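Gamma-glutamyltranspeptidase (Streptomyces lincolnensis, PDB 6J3A) is an LmbA-like gamma-glutamyltranspeptidase homologue of the Ntn-hydrolase superfamily and probably acts as a transferase or hydrolase. Local coordinates at residues G13-T18 with S25-L30; C76-A81 with G476-T481; G149-T154 with P376-L381; D329-A334 with G355-R360; D507-H512 with W584-L589. All coordinates share one frame; numbering follows the deposited sequence.

Contact 1 (G13-T18 with S25-L30); sequences GMVSST and SAMAVL
V15 turns both of its methyl groups onto helix 20-31, and the dense part of this strand-on-helix contact is built round them. Its CG1, anti to the backbone N (chi1 -178°), meets A26 CB at 4.0 Å. The other branch rests on the helix backbone as well as on side chains, with V15 CG2 4.0 Å from M27 N and 4.2 Å from M27 SD. Farther along, the helix sends two longer side chains to G13: M27 CE ends 3.8 Å from G13 O, and L30 CD1 lies 4.0 Å from G13 CA. The glycine matters here, because a beta carbon at G13 would run into L30 CD1. The contact thins out in two ways. L30 CD1 is already 4.3 Å from V15 CG2, and beyond V15 the strand no longer touches residues 25-30, though S17 N keeps a weak hydrogen bond to S23 OG earlier in the helix. No hydrogen bond crosses the interface, and neither side is a solvent side, since every touching residue is buried. The two axes run nearly antiparallel, 163° between their directions, and approach to 8.4 Å. Strand 13-17 is itself hydrogen-bonded between strands 424-428 and 613-616. L30 also touches V426 and D428, M27 packs on Q24 of the second subunit, and helices 36-50 and 127-140 pack on S25 and V29.

Contact 2 (C76-A81 with G476-T481); sequences CGQGVA and GRRPRT
Q78 and T481 meet tip to tip where the chain leaves strand 73-77, in the antiparallel sheet core expected of the alpha-beta-beta-alpha Ntn-hydrolase fold, and lies across an irregular loop. Two backbone hydrogen bonds fasten the far end: A81 N to R477 O at 2.9 Å, and G476 N to A81 O at 3.1 Å. Among the side-chain bonds, the Q78 amide uses both ends. Its OE1 accepts from T481 OG1 at 2.8 Å, while its NE2 donates to G79 O at 3.1 Å, nearly in the amide plane. The bend at chi2 (62°) brings CD toward T481, and the two hydrogen bonds hold the amide against rotation. An alanine in place of Q78 would probably leave T481 OG1 without this acceptor and the G79 carbonyl without its side-chain donor. R478 provides the charged element. At the edge of its guanidinium, NH1 gives C76 SG a weak bond of 3.7 Å, but its stronger partners are E258 and D322, with W276 in a cation-pi contact. Apolar contacts fill in between: Q78 CG lies 3.8 Å from R478 CG, with the two side chains crossing and their flat ends turned 70° apart, and the P479 ring sits beside the Q78 amide. Against the loop backbone, V80 CG1 stands 3.4 Å from G476 O.

Contact 3 (G149-T154 with P376-L381); sequences GVTVET and PGFDPL
F378 lays its ring against helix 146-154, where T154, T151 and V150 meet it in three different ways. With CG anti to its own backbone N (chi1 171°), the phenylalanine side chain is sent out from the loop toward the helix. As modelled, T154 CG2 lies over one face in a CH-pi contact, 3.7 Å from the centroid of the F378 ring and 11° off its normal. This methyl is anti to the carbonyl carbon of T154, leaving the hydroxyl between the backbone N and that carbon; the hydroxyl then falls too near T151 O, so the rotation of T154 is doubtful, and the CH-pi contact with it. The opposite face of the ring is taken by its own loop, P380 N sitting above it toward the rim. T151 comes to the edge: T151 OG1, near the ring plane, is 3.2 Å from F378 CZ. That hydroxyl is anti to the carbonyl carbon (chi1 -62°), and it is hydrogen-bonded to N147 O one turn earlier, so the edge is met by an oxygen whose place is fixed within the helix. The same T151 OG1 is 3.7 Å from P380 CB. V150 contributes one branch, its CG1 standing 3.8 Å from F378 CE1 in an oblique approach. No hydrogen bond joins the segments, and much of this small interface lies at the surface. P380 also touches L54 and Q444 in neighbouring loops. The contact thus joins helix 146-154, whose E153 pairs with R156 of helix 156-161 just after it, to the loop between helix 334-341 and strand 424-428.

Contact 4 (D329-A334 with G355-R360); sequences DELLSA and GSPGGR
E330 and R360 form a two-pronged salt bridge in which each carboxylate oxygen meets a different guanidinium nitrogen. R360 NH2 bonds to E330 OE2 at 3.3 Å, approaching from above the carboxylate plane, and R360 NH1 gives E330 OE1 a weak bond of 3.4 Å that is almost straight. The two flat groups are 36° apart. E330 CG is anti to the carbonyl carbon (chi1 -71°), with the chain extended beyond it. E330 OE2 also lies 3.0 Å from G358 CA, where a side chain would collide with it. L331 CD2 packs on P357 CG at 3.8 Å, and E330 CB lies 4.0 Å from P357 CB. The next layer sets these groups in place. On the helix side, E330 O accepts from S333 twice, from the backbone N and from OG at 2.8 Å. On the loop side, S356 OG donates to R360 O at 2.9 Å. Farther out, W319 of helix 299-319 touches both P357 and R360, and Y336 packs on L331 and P357. Two familiar motifs frame the contact. S333 is the N-cap of helix 334-341, its side chain capping Y336 N, while the loop folds as a type II turn with P357 and G358 at its corners, closed by G359 N to S356 O, and overlaps a type I' turn with corners at G358 and G359.

Contact 5 (D507-H512 with W584-L589); sequences DQWQLH and WSEGRL
The indole of W509 carries the backbone of E586 and G587 on one face: G587 N stands 3.2 Å above the centre of the W509 ring plane, and E586 C lies toward the rim. G587 CA adds a CH-pi contact, 3.5 Å from the centroid of the six-membered ring of W509. E586 OE2 comes to the edge in the ring plane, its carboxylate turned 75° against the indole. There W509 NE1 donates to E586 OE2 at 2.8 Å, although the placing of that oxygen is less sure. The E586 chain, bent at chi2 (-72°), curls back to reach the indole. With phi at 101°, G587 holds a backbone shape that a side chain would crowd. An alanine in place of W509 would probably open a gap beneath G587 and leave E586 OE2 without its indole donor. Beyond the ring the packing is lighter, L589 CD2 lying 4.2 Å from Q510 CG. H539 of strand 538-540 touches both W509 and E586, and Q510 packs on L282 of helix 280-288. The loop packs on helix 506-519 just before strand 590-594, while its start stacks W584 on F2 of the second subunit.

Contacts 1, 3 and 5 meet at R588: T18 CG2 packs on R588 O at 3.9 Å, and R588 NH2 lies 2.6 Å from L381 O. Contact 2 comes within about 7 Å of contact 5 by nearest atoms. Contact 4 is far from contacts 1 and 3, about 40 Å between centres, but comes within about 10 Å of contact 5 by nearest atoms; its sequence falls between the two segments of contact 3. The loop of contact 3 runs toward the unmodelled residues 384-420. In related gamma-glutamyltranspeptidases, self-cleavage exposes a catalytic threonine just before the strand matching 424-428, so strand 13-17 of contact 1, bonded to that strand, probably borders the active site.

Contact 1 (G13-T18 with S25-L30)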
# COMPACT_ATOMS: atom_id res chain seq x y z
N GLY A 13 7.98 -10.62 -6.30
CA GLY A 13 6.62 -10.70 -6.83
C GLY A 13 5.85 -9.42 -6.62
O GLY A 13 6.17 -8.65 -5.72
N MET A 14 4.83 -9.19 -7.44
CA MET A 14 3.99 -7.99 -7.33
C MET A 14 2.53 -8.32 -7.61
O MET A 14 2.23 -9.08 -8.53
CB MET A 14 4.46 -6.88 -8.28
CG MET A 14 5.76 -6.20 -7.89
SD MET A 14 5.65 -5.17 -6.41
CE MET A 14 7.39 -4.93 -6.08
N VAL A 15 1.63 -7.75 -6.80
CA VAL A 15 0.19 -7.90 -6.98
C VAL A 15 -0.51 -6.54 -6.91
O VAL A 15 -0.18 -5.71 -6.09
CB VAL A 15 -0.42 -8.86 -5.94
CG1 VAL A 15 -1.91 -9.03 -6.19
CG2 VAL A 15 0.29 -10.22 -5.96
N SER A 16 -1.50 -6.34 -7.78
CA SER A 16 -2.34 -5.17 -7.72
C SER A 16 -3.81 -5.54 -7.96
O SER A 16 -4.17 -6.00 -9.04
CB SER A 16 -1.88 -4.14 -8.75
OG SER A 16 -2.53 -2.90 -8.53
N SER A 17 -4.63 -5.32 -6.92
CA SER A 17 -6.07 -5.58 -6.93
C SER A 17 -6.87 -4.32 -6.69
O SER A 17 -6.32 -3.26 -6.39
CB SER A 17 -6.46 -6.57 -5.83
OG SER A 17 -6.13 -7.88 -6.19
N THR A 18 -8.18 -4.50 -6.80
CA THR A 18 -9.17 -3.53 -6.35
C THR A 18 -9.54 -3.70 -4.87
O THR A 18 -10.45 -3.01 -4.41
CB THR A 18 -10.47 -3.62 -7.20
OG1 THR A 18 -10.93 -4.97 -7.26
CG2 THR A 18 -10.22 -3.11 -8.61
N SER A 25 -3.55 -11.75 -0.16
CA SER A 25 -3.84 -13.18 -0.17
C SER A 25 -3.13 -13.83 -1.36
O SER A 25 -2.51 -14.89 -1.23
CB SER A 25 -5.35 -13.45 -0.23
OG SER A 25 -6.02 -13.01 0.94
N ALA A 26 -3.22 -13.17 -2.51
CA ALA A 26 -2.48 -13.59 -3.71
C ALA A 26 -0.97 -13.55 -3.49
O ALA A 26 -0.24 -14.44 -3.92
CB ALA A 26 -2.86 -12.70 -4.88
N MET A 27 -0.51 -12.52 -2.79
CA MET A 27 0.90 -12.38 -2.46
C MET A 27 1.36 -13.49 -1.52
O MET A 27 2.47 -13.99 -1.65
CB MET A 27 1.15 -11.03 -1.81
CG MET A 27 2.61 -10.72 -1.58
SD MET A 27 3.43 -10.42 -3.14
CE MET A 27 5.15 -10.60 -2.67
N ALA A 28 0.50 -13.83 -0.56
CA ALA A 28 0.76 -14.97 0.34
C ALA A 28 1.07 -16.26 -0.44
O ALA A 28 1.93 -17.03 -0.03
CB ALA A 28 -0.42 -15.18 1.28
N VAL A 29 0.38 -16.47 -1.55
CA VAL A 29 0.61 -17.63 -2.39
C VAL A 29 2.00 -17.57 -3.03
O VAL A 29 2.69 -18.60 -3.10
CB VAL A 29 -0.50 -17.76 -3.45
CG1 VAL A 29 -0.17 -18.83 -4.49
CG2 VAL A 29 -1.82 -18.08 -2.76
N LEU A 30 2.41 -16.39 -3.47
CA LEU A 30 3.77 -16.23 -4.00
C LEU A 30 4.81 -16.55 -2.93
O LEU A 30 5.72 -17.33 -3.18
CB LEU A 30 3.98 -14.83 -4.56
CG LEU A 30 3.10 -14.44 -5.75
CD1 LEU A 30 3.49 -13.05 -6.25
CD2 LEU A 30 3.20 -15.44 -6.89

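Contact 2 (C76-A81 with G476-T481)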
# COMPACT_ATOMS: atom_id res chain seq x y z
N CYS A 76 -10.88 -17.49 -21.96
CA CYS A 76 -12.23 -16.98 -21.97
C CYS A 76 -13.07 -17.68 -20.92
O CYS A 76 -13.38 -18.87 -21.03
CB CYS A 76 -12.89 -17.18 -23.33
SG CYS A 76 -14.62 -16.66 -23.33
N GLY A 77 -13.44 -16.90 -19.90
CA GLY A 77 -14.39 -17.34 -18.89
C GLY A 77 -15.67 -16.52 -18.92
O GLY A 77 -16.33 -16.38 -17.90
N GLN A 78 -15.99 -15.95 -20.08
CA GLN A 78 -17.28 -15.35 -20.32
C GLN A 78 -18.24 -16.41 -20.84
O GLN A 78 -18.01 -17.00 -21.89
CB GLN A 78 -17.17 -14.21 -21.31
CG GLN A 78 -18.51 -13.63 -21.73
CD GLN A 78 -19.24 -13.02 -20.56
OE1 GLN A 78 -18.83 -11.98 -20.03
NE2 GLN A 78 -20.33 -13.67 -20.14
N GLY A 79 -19.30 -16.65 -20.09
CA GLY A 79 -20.26 -17.67 -20.45
C GLY A 79 -21.21 -17.22 -21.54
O GLY A 79 -21.28 -16.03 -21.88
N VAL A 80 -21.97 -18.19 -22.04
CA VAL A 80 -22.91 -17.99 -23.16
C VAL A 80 -24.37 -17.91 -22.71
O VAL A 80 -24.71 -18.25 -21.58
CB VAL A 80 -22.78 -19.10 -24.25
CG1 VAL A 80 -21.42 -19.04 -24.92
CG2 VAL A 80 -23.06 -20.50 -23.69
N ALA A 81 -25.22 -17.45 -23.63
CA ALA A 81 -26.66 -17.52 -23.46
C ALA A 81 -27.13 -18.98 -23.43
O ALA A 81 -26.53 -19.85 -24.08
CB ALA A 81 -27.36 -16.78 -24.59
N GLY A 476 -26.03 -20.08 -27.17
CA GLY A 476 -24.66 -20.59 -27.34
C GLY A 476 -23.61 -19.54 -27.66
O GLY A 476 -22.48 -19.87 -28.04
N ARG A 477 -23.97 -18.27 -27.49
CA ARG A 477 -23.10 -17.14 -27.81
C ARG A 477 -22.91 -16.22 -26.61
O ARG A 477 -23.82 -16.04 -25.81
CB ARG A 477 -23.73 -16.35 -28.95
CG ARG A 477 -23.17 -16.70 -30.31
CD ARG A 477 -22.98 -18.19 -30.54
NE ARG A 477 -22.99 -18.47 -31.97
CZ ARG A 477 -21.96 -18.92 -32.70
NH1 ARG A 477 -22.16 -19.10 -34.00
NH2 ARG A 477 -20.75 -19.18 -32.18
N ARG A 478 -21.71 -15.64 -26.51
CA ARG A 478 -21.41 -14.73 -25.41
C ARG A 478 -22.10 -13.41 -25.64
O ARG A 478 -22.17 -12.94 -26.77
CB ARG A 478 -19.93 -14.40 -25.28
CG ARG A 478 -19.02 -15.58 -25.00
CD ARG A 478 -18.39 -16.05 -26.28
NE ARG A 478 -16.96 -16.26 -26.19
CZ ARG A 478 -16.12 -16.21 -27.22
NH1 ARG A 478 -14.83 -16.42 -27.01
NH2 ARG A 478 -16.52 -15.94 -28.46
N PRO A 479 -22.58 -12.78 -24.56
CA PRO A 479 -22.96 -11.40 -24.74
C PRO A 479 -21.71 -10.54 -24.94
O PRO A 479 -20.58 -10.94 -24.59
CB PRO A 479 -23.64 -11.05 -23.41
CG PRO A 479 -22.98 -11.94 -22.42
CD PRO A 479 -22.64 -13.20 -23.15
N ARG A 480 -21.93 -9.36 -25.49
CA ARG A 480 -20.86 -8.41 -25.69
C ARG A 480 -20.48 -7.81 -24.34
O ARG A 480 -21.16 -6.93 -23.82
CB ARG A 480 -21.30 -7.34 -26.67
CG ARG A 480 -20.16 -6.56 -27.29
CD ARG A 480 -20.18 -5.14 -26.80
NE ARG A 480 -21.24 -4.37 -27.43
CZ ARG A 480 -21.91 -3.37 -26.86
NH1 ARG A 480 -22.85 -2.74 -27.57
NH2 ARG A 480 -21.69 -2.99 -25.60
N THR A 481 -19.37 -8.29 -23.78
CA THR A 481 -19.04 -8.08 -22.36
C THR A 481 -18.11 -6.88 -22.16
O THR A 481 -17.20 -6.64 -22.97
CB THR A 481 -18.48 -9.37 -21.72
OG1 THR A 481 -18.42 -9.24 -20.30
CG2 THR A 481 -17.10 -9.75 -22.26

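Contact 3 (G149-T154 with P376-L381)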
# COMPACT_ATOMS: atom_id res chain seq x y z
N GLY A 149 -22.51 -2.68 2.47
CA GLY A 149 -23.75 -2.45 3.19
C GLY A 149 -24.62 -1.41 2.52
O GLY A 149 -25.84 -1.58 2.46
N VAL A 150 -24.00 -0.35 2.01
CA VAL A 150 -24.75 0.68 1.30
C VAL A 150 -25.45 0.07 0.09
O VAL A 150 -26.57 0.47 -0.22
CB VAL A 150 -23.85 1.88 0.88
CG1 VAL A 150 -24.57 2.82 -0.08
CG2 VAL A 150 -23.42 2.66 2.12
N THR A 151 -24.80 -0.90 -0.56
CA THR A 151 -25.40 -1.63 -1.70
C THR A 151 -26.59 -2.46 -1.25
O THR A 151 -27.66 -2.37 -1.82
CB THR A 151 -24.39 -2.57 -2.41
OG1 THR A 151 -23.32 -1.82 -2.97
CG2 THR A 151 -25.07 -3.33 -3.56
N VAL A 152 -26.38 -3.29 -0.24
CA VAL A 152 -27.47 -4.07 0.36
C VAL A 152 -28.66 -3.16 0.71
O VAL A 152 -29.78 -3.46 0.33
CB VAL A 152 -26.99 -4.86 1.60
CG1 VAL A 152 -28.16 -5.47 2.35
CG2 VAL A 152 -26.03 -5.97 1.18
N GLU A 153 -28.40 -2.04 1.39
CA GLU A 153 -29.49 -1.10 1.76
C GLU A 153 -30.30 -0.60 0.55
O GLU A 153 -31.49 -0.34 0.68
CB GLU A 153 -28.97 0.10 2.56
CG GLU A 153 -28.50 -0.19 4.00
CD GLU A 153 -29.61 -0.61 4.95
OE1 GLU A 153 -30.80 -0.55 4.59
OE2 GLU A 153 -29.27 -1.01 6.09
N THR A 154 -29.67 -0.50 -0.62
CA THR A 154 -30.36 -0.10 -1.87
C THR A 154 -31.46 -1.07 -2.34
O THR A 154 -32.42 -0.67 -3.01
CB THR A 154 -29.40 0.05 -3.08
OG1 THR A 154 -28.81 -1.22 -3.42
CG2 THR A 154 -28.32 1.06 -2.82
N PRO A 376 -27.73 9.00 -12.81
CA PRO A 376 -27.53 7.55 -12.93
C PRO A 376 -27.93 6.80 -11.66
O PRO A 376 -27.79 7.33 -10.55
CB PRO A 376 -26.03 7.41 -13.22
CG PRO A 376 -25.59 8.76 -13.70
CD PRO A 376 -26.45 9.72 -12.93
N GLY A 377 -28.44 5.58 -11.83
CA GLY A 377 -28.78 4.70 -10.72
C GLY A 377 -27.56 4.41 -9.86
O GLY A 377 -26.42 4.65 -10.28
N PHE A 378 -27.81 3.91 -8.65
CA PHE A 378 -26.74 3.58 -7.70
C PHE A 378 -25.55 2.88 -8.38
O PHE A 378 -25.73 1.91 -9.14
CB PHE A 378 -27.30 2.70 -6.58
CG PHE A 378 -26.24 2.12 -5.68
CD1 PHE A 378 -25.62 2.91 -4.71
CD2 PHE A 378 -25.87 0.78 -5.79
CE1 PHE A 378 -24.64 2.38 -3.88
CE2 PHE A 378 -24.90 0.25 -4.95
CZ PHE A 378 -24.29 1.05 -4.00
N ASP A 379 -24.35 3.40 -8.11
CA ASP A 379 -23.09 2.82 -8.57
C ASP A 379 -22.38 2.19 -7.36
O ASP A 379 -21.90 2.92 -6.49
CB ASP A 379 -22.22 3.91 -9.22
CG ASP A 379 -20.94 3.37 -9.87
OD1 ASP A 379 -20.93 2.23 -10.42
OD2 ASP A 379 -19.94 4.12 -9.85
N PRO A 380 -22.29 0.83 -7.31
CA PRO A 380 -21.63 0.15 -6.17
C PRO A 380 -20.10 0.32 -6.13
O PRO A 380 -19.43 -0.11 -5.18
CB PRO A 380 -21.99 -1.33 -6.39
CG PRO A 380 -22.09 -1.45 -7.88
CD PRO A 380 -22.59 -0.13 -8.40
N LEU A 381 -19.59 0.95 -7.19
CA LEU A 381 -18.19 1.25 -7.42
C LEU A 381 -17.81 2.67 -6.94
O LEU A 381 -16.63 2.99 -6.83
CB LEU A 381 -17.97 1.16 -8.94
CG LEU A 381 -16.58 0.80 -9.47
CD1 LEU A 381 -16.34 -0.70 -9.34
CD2 LEU A 381 -16.44 1.28 -10.91

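Contact 4 (D329-A334 with G355-R360)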
# COMPACT_ATOMS: atom_id res chain seq x y z
N ASP A 329 -9.68 -6.78 -38.33
CA ASP A 329 -8.52 -6.43 -39.17
C ASP A 329 -8.73 -5.12 -39.91
O ASP A 329 -7.87 -4.25 -39.90
CB ASP A 329 -8.24 -7.51 -40.21
CG ASP A 329 -7.93 -8.86 -39.60
OD1 ASP A 329 -7.49 -8.91 -38.42
OD2 ASP A 329 -8.13 -9.87 -40.30
N GLU A 330 -9.90 -4.99 -40.52
CA GLU A 330 -10.27 -3.78 -41.27
C GLU A 330 -10.46 -2.56 -40.36
O GLU A 330 -10.02 -1.46 -40.71
CB GLU A 330 -11.52 -4.06 -42.13
CG GLU A 330 -11.20 -4.98 -43.31
CD GLU A 330 -12.40 -5.71 -43.88
OE1 GLU A 330 -12.43 -6.95 -43.77
OE2 GLU A 330 -13.30 -5.07 -44.45
N LEU A 331 -11.07 -2.77 -39.20
CA LEU A 331 -11.26 -1.73 -38.19
C LEU A 331 -9.95 -1.19 -37.60
O LEU A 331 -9.89 -0.03 -37.19
CB LEU A 331 -12.17 -2.26 -37.07
CG LEU A 331 -13.64 -2.43 -37.48
CD1 LEU A 331 -14.35 -3.41 -36.55
CD2 LEU A 331 -14.38 -1.10 -37.52
N LEU A 332 -8.91 -2.02 -37.58
CA LEU A 332 -7.55 -1.61 -37.19
C LEU A 332 -6.57 -1.38 -38.35
O LEU A 332 -5.37 -1.15 -38.13
CB LEU A 332 -6.95 -2.67 -36.26
CG LEU A 332 -7.80 -3.06 -35.06
CD1 LEU A 332 -7.12 -4.22 -34.34
CD2 LEU A 332 -8.05 -1.87 -34.13
N SER A 333 -7.05 -1.42 -39.59
CA SER A 333 -6.18 -1.16 -40.74
C SER A 333 -5.90 0.33 -40.82
O SER A 333 -6.70 1.16 -40.38
CB SER A 333 -6.82 -1.66 -42.04
OG SER A 333 -7.91 -0.84 -42.41
N ALA A 334 -4.75 0.66 -41.40
CA ALA A 334 -4.33 2.04 -41.54
C ALA A 334 -5.26 2.80 -42.49
O ALA A 334 -5.63 3.95 -42.24
CB ALA A 334 -2.90 2.09 -42.07
N GLY A 355 -18.44 3.55 -38.52
CA GLY A 355 -17.87 3.53 -39.86
C GLY A 355 -18.26 2.31 -40.65
O GLY A 355 -19.07 1.48 -40.20
N SER A 356 -17.64 2.22 -41.82
CA SER A 356 -17.93 1.22 -42.83
C SER A 356 -16.71 0.35 -43.21
O SER A 356 -16.22 0.42 -44.35
CB SER A 356 -18.52 1.91 -44.07
OG SER A 356 -19.91 2.11 -43.90
N PRO A 357 -16.23 -0.49 -42.27
CA PRO A 357 -15.13 -1.42 -42.57
C PRO A 357 -15.41 -2.28 -43.80
O PRO A 357 -16.37 -3.04 -43.81
CB PRO A 357 -15.05 -2.31 -41.32
CG PRO A 357 -16.35 -2.13 -40.62
CD PRO A 357 -16.75 -0.71 -40.90
N GLY A 358 -14.56 -2.13 -44.83
CA GLY A 358 -14.67 -2.91 -46.06
C GLY A 358 -15.88 -2.59 -46.92
O GLY A 358 -16.33 -3.43 -47.70
N GLY A 359 -16.39 -1.37 -46.76
CA GLY A 359 -17.63 -0.95 -47.42
C GLY A 359 -18.94 -1.44 -46.78
O GLY A 359 -20.02 -1.06 -47.25
N ARG A 360 -18.86 -2.26 -45.72
CA ARG A 360 -20.05 -2.81 -45.07
C ARG A 360 -20.89 -1.69 -44.43
O ARG A 360 -20.34 -0.76 -43.86
CB ARG A 360 -19.68 -3.85 -44.01
CG ARG A 360 -19.25 -5.19 -44.59
CD ARG A 360 -19.13 -6.27 -43.51
NE ARG A 360 -18.01 -7.18 -43.78
CZ ARG A 360 -16.72 -6.84 -43.73
NH1 ARG A 360 -15.78 -7.74 -44.00
NH2 ARG A 360 -16.34 -5.60 -43.42

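Contact 5 (D507-H512 with W584-L589)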
# COMPACT_ATOMS: atom_id res chain seq x y z
N ASP A 507 -12.22 0.55 -20.80
CA ASP A 507 -11.25 0.82 -21.86
C ASP A 507 -11.19 2.29 -22.30
O ASP A 507 -10.61 2.60 -23.35
CB ASP A 507 -11.50 -0.07 -23.09
CG ASP A 507 -10.80 -1.42 -22.99
OD1 ASP A 507 -9.78 -1.55 -22.29
OD2 ASP A 507 -11.28 -2.35 -23.67
N GLN A 508 -11.81 3.20 -21.54
CA GLN A 508 -11.50 4.62 -21.66
C GLN A 508 -10.39 4.93 -20.67
O GLN A 508 -9.32 5.47 -21.00
CB GLN A 508 -12.74 5.48 -21.36
CG GLN A 508 -13.98 5.11 -22.16
CD GLN A 508 -15.09 6.14 -22.00
OE1 GLN A 508 -14.88 7.34 -22.25
NE2 GLN A 508 -16.28 5.70 -21.58
N TRP A 509 -10.64 4.55 -19.43
CA TRP A 509 -9.71 4.79 -18.35
C TRP A 509 -8.37 4.12 -18.61
O TRP A 509 -7.33 4.73 -18.40
CB TRP A 509 -10.31 4.30 -17.03
CG TRP A 509 -11.42 5.16 -16.48
CD1 TRP A 509 -11.66 6.50 -16.72
CD2 TRP A 509 -12.41 4.75 -15.54
NE1 TRP A 509 -12.77 6.92 -16.01
CE2 TRP A 509 -13.24 5.87 -15.27
CE3 TRP A 509 -12.69 3.53 -14.89
CZ2 TRP A 509 -14.32 5.80 -14.40
CZ3 TRP A 509 -13.75 3.46 -14.02
CH2 TRP A 509 -14.57 4.59 -13.78
N GLN A 510 -8.42 2.89 -19.09
CA GLN A 510 -7.21 2.15 -19.44
C GLN A 510 -6.44 2.80 -20.58
O GLN A 510 -5.21 2.85 -20.54
CB GLN A 510 -7.52 0.70 -19.81
CG GLN A 510 -7.66 -0.20 -18.61
CD GLN A 510 -8.17 -1.58 -18.98
OE1 GLN A 510 -9.37 -1.77 -19.26
NE2 GLN A 510 -7.27 -2.56 -18.98
N LEU A 511 -7.15 3.29 -21.61
CA LEU A 511 -6.49 4.02 -22.69
C LEU A 511 -5.75 5.23 -22.14
O LEU A 511 -4.60 5.46 -22.49
CB LEU A 511 -7.46 4.48 -23.78
CG LEU A 511 -6.67 5.22 -24.88
CD1 LEU A 511 -6.27 4.26 -25.99
CD2 LEU A 511 -7.41 6.43 -25.43
N HIS A 512 -6.41 6.00 -21.28
CA HIS A 512 -5.77 7.19 -20.71
C HIS A 512 -4.53 6.78 -19.90
O HIS A 512 -3.43 7.32 -20.09
CB HIS A 512 -6.74 8.03 -19.87
CG HIS A 512 -8.08 8.23 -20.53
ND1 HIS A 512 -8.23 8.25 -21.89
CD2 HIS A 512 -9.32 8.39 -20.01
CE1 HIS A 512 -9.51 8.42 -22.19
NE2 HIS A 512 -10.19 8.51 -21.06
N TRP A 584 -11.49 12.63 -6.68
CA TRP A 584 -10.95 11.28 -6.66
C TRP A 584 -12.04 10.26 -6.95
O TRP A 584 -12.46 9.52 -6.06
CB TRP A 584 -10.31 11.01 -5.29
CG TRP A 584 -9.12 11.87 -5.02
CD1 TRP A 584 -9.09 13.02 -4.29
CD2 TRP A 584 -7.77 11.66 -5.48
NE1 TRP A 584 -7.82 13.54 -4.26
CE2 TRP A 584 -6.99 12.73 -4.99
CE3 TRP A 584 -7.16 10.68 -6.27
CZ2 TRP A 584 -5.62 12.84 -5.25
CZ3 TRP A 584 -5.81 10.78 -6.53
CH2 TRP A 584 -5.05 11.85 -6.02
N SER A 585 -12.47 10.24 -8.22
CA SER A 585 -13.69 9.52 -8.67
C SER A 585 -13.60 8.71 -9.98
O SER A 585 -14.48 7.89 -10.24
CB SER A 585 -14.83 10.52 -8.86
OG SER A 585 -14.49 11.48 -9.85
N GLU A 586 -12.56 8.92 -10.79
CA GLU A 586 -12.43 8.31 -12.13
C GLU A 586 -11.31 7.28 -12.15
O GLU A 586 -10.15 7.64 -12.00
CB GLU A 586 -12.15 9.37 -13.19
CG GLU A 586 -13.25 10.40 -13.40
CD GLU A 586 -14.45 9.82 -14.11
OE1 GLU A 586 -15.59 10.08 -13.65
OE2 GLU A 586 -14.23 9.10 -15.12
N GLY A 587 -11.67 6.02 -12.31
CA GLY A 587 -10.71 4.93 -12.51
C GLY A 587 -10.47 4.13 -11.26
O GLY A 587 -10.32 4.72 -10.18
N ARG A 588 -10.47 2.80 -11.37
CA ARG A 588 -9.98 1.93 -10.30
C ARG A 588 -8.84 1.08 -10.84
O ARG A 588 -8.85 -0.15 -10.74
CB ARG A 588 -11.07 1.02 -9.67
CG ARG A 588 -12.51 1.48 -9.64
CD ARG A 588 -12.87 2.35 -8.46
NE ARG A 588 -12.92 3.73 -8.89
CZ ARG A 588 -13.74 4.68 -8.44
NH1 ARG A 588 -13.65 5.88 -8.97
NH2 ARG A 588 -14.62 4.44 -7.48
N LEU A 589 -7.84 1.76 -11.39
CA LEU A 589 -6.74 1.09 -12.07
C LEU A 589 -5.90 0.17 -11.18
O LEU A 589 -5.76 0.39 -9.98
CB LEU A 589 -5.87 2.13 -12.77
CG LEU A 589 -6.61 2.65 -14.01
CD1 LEU A 589 -6.31 4.10 -14.34
CD2 LEU A 589 -6.32 1.75 -15.20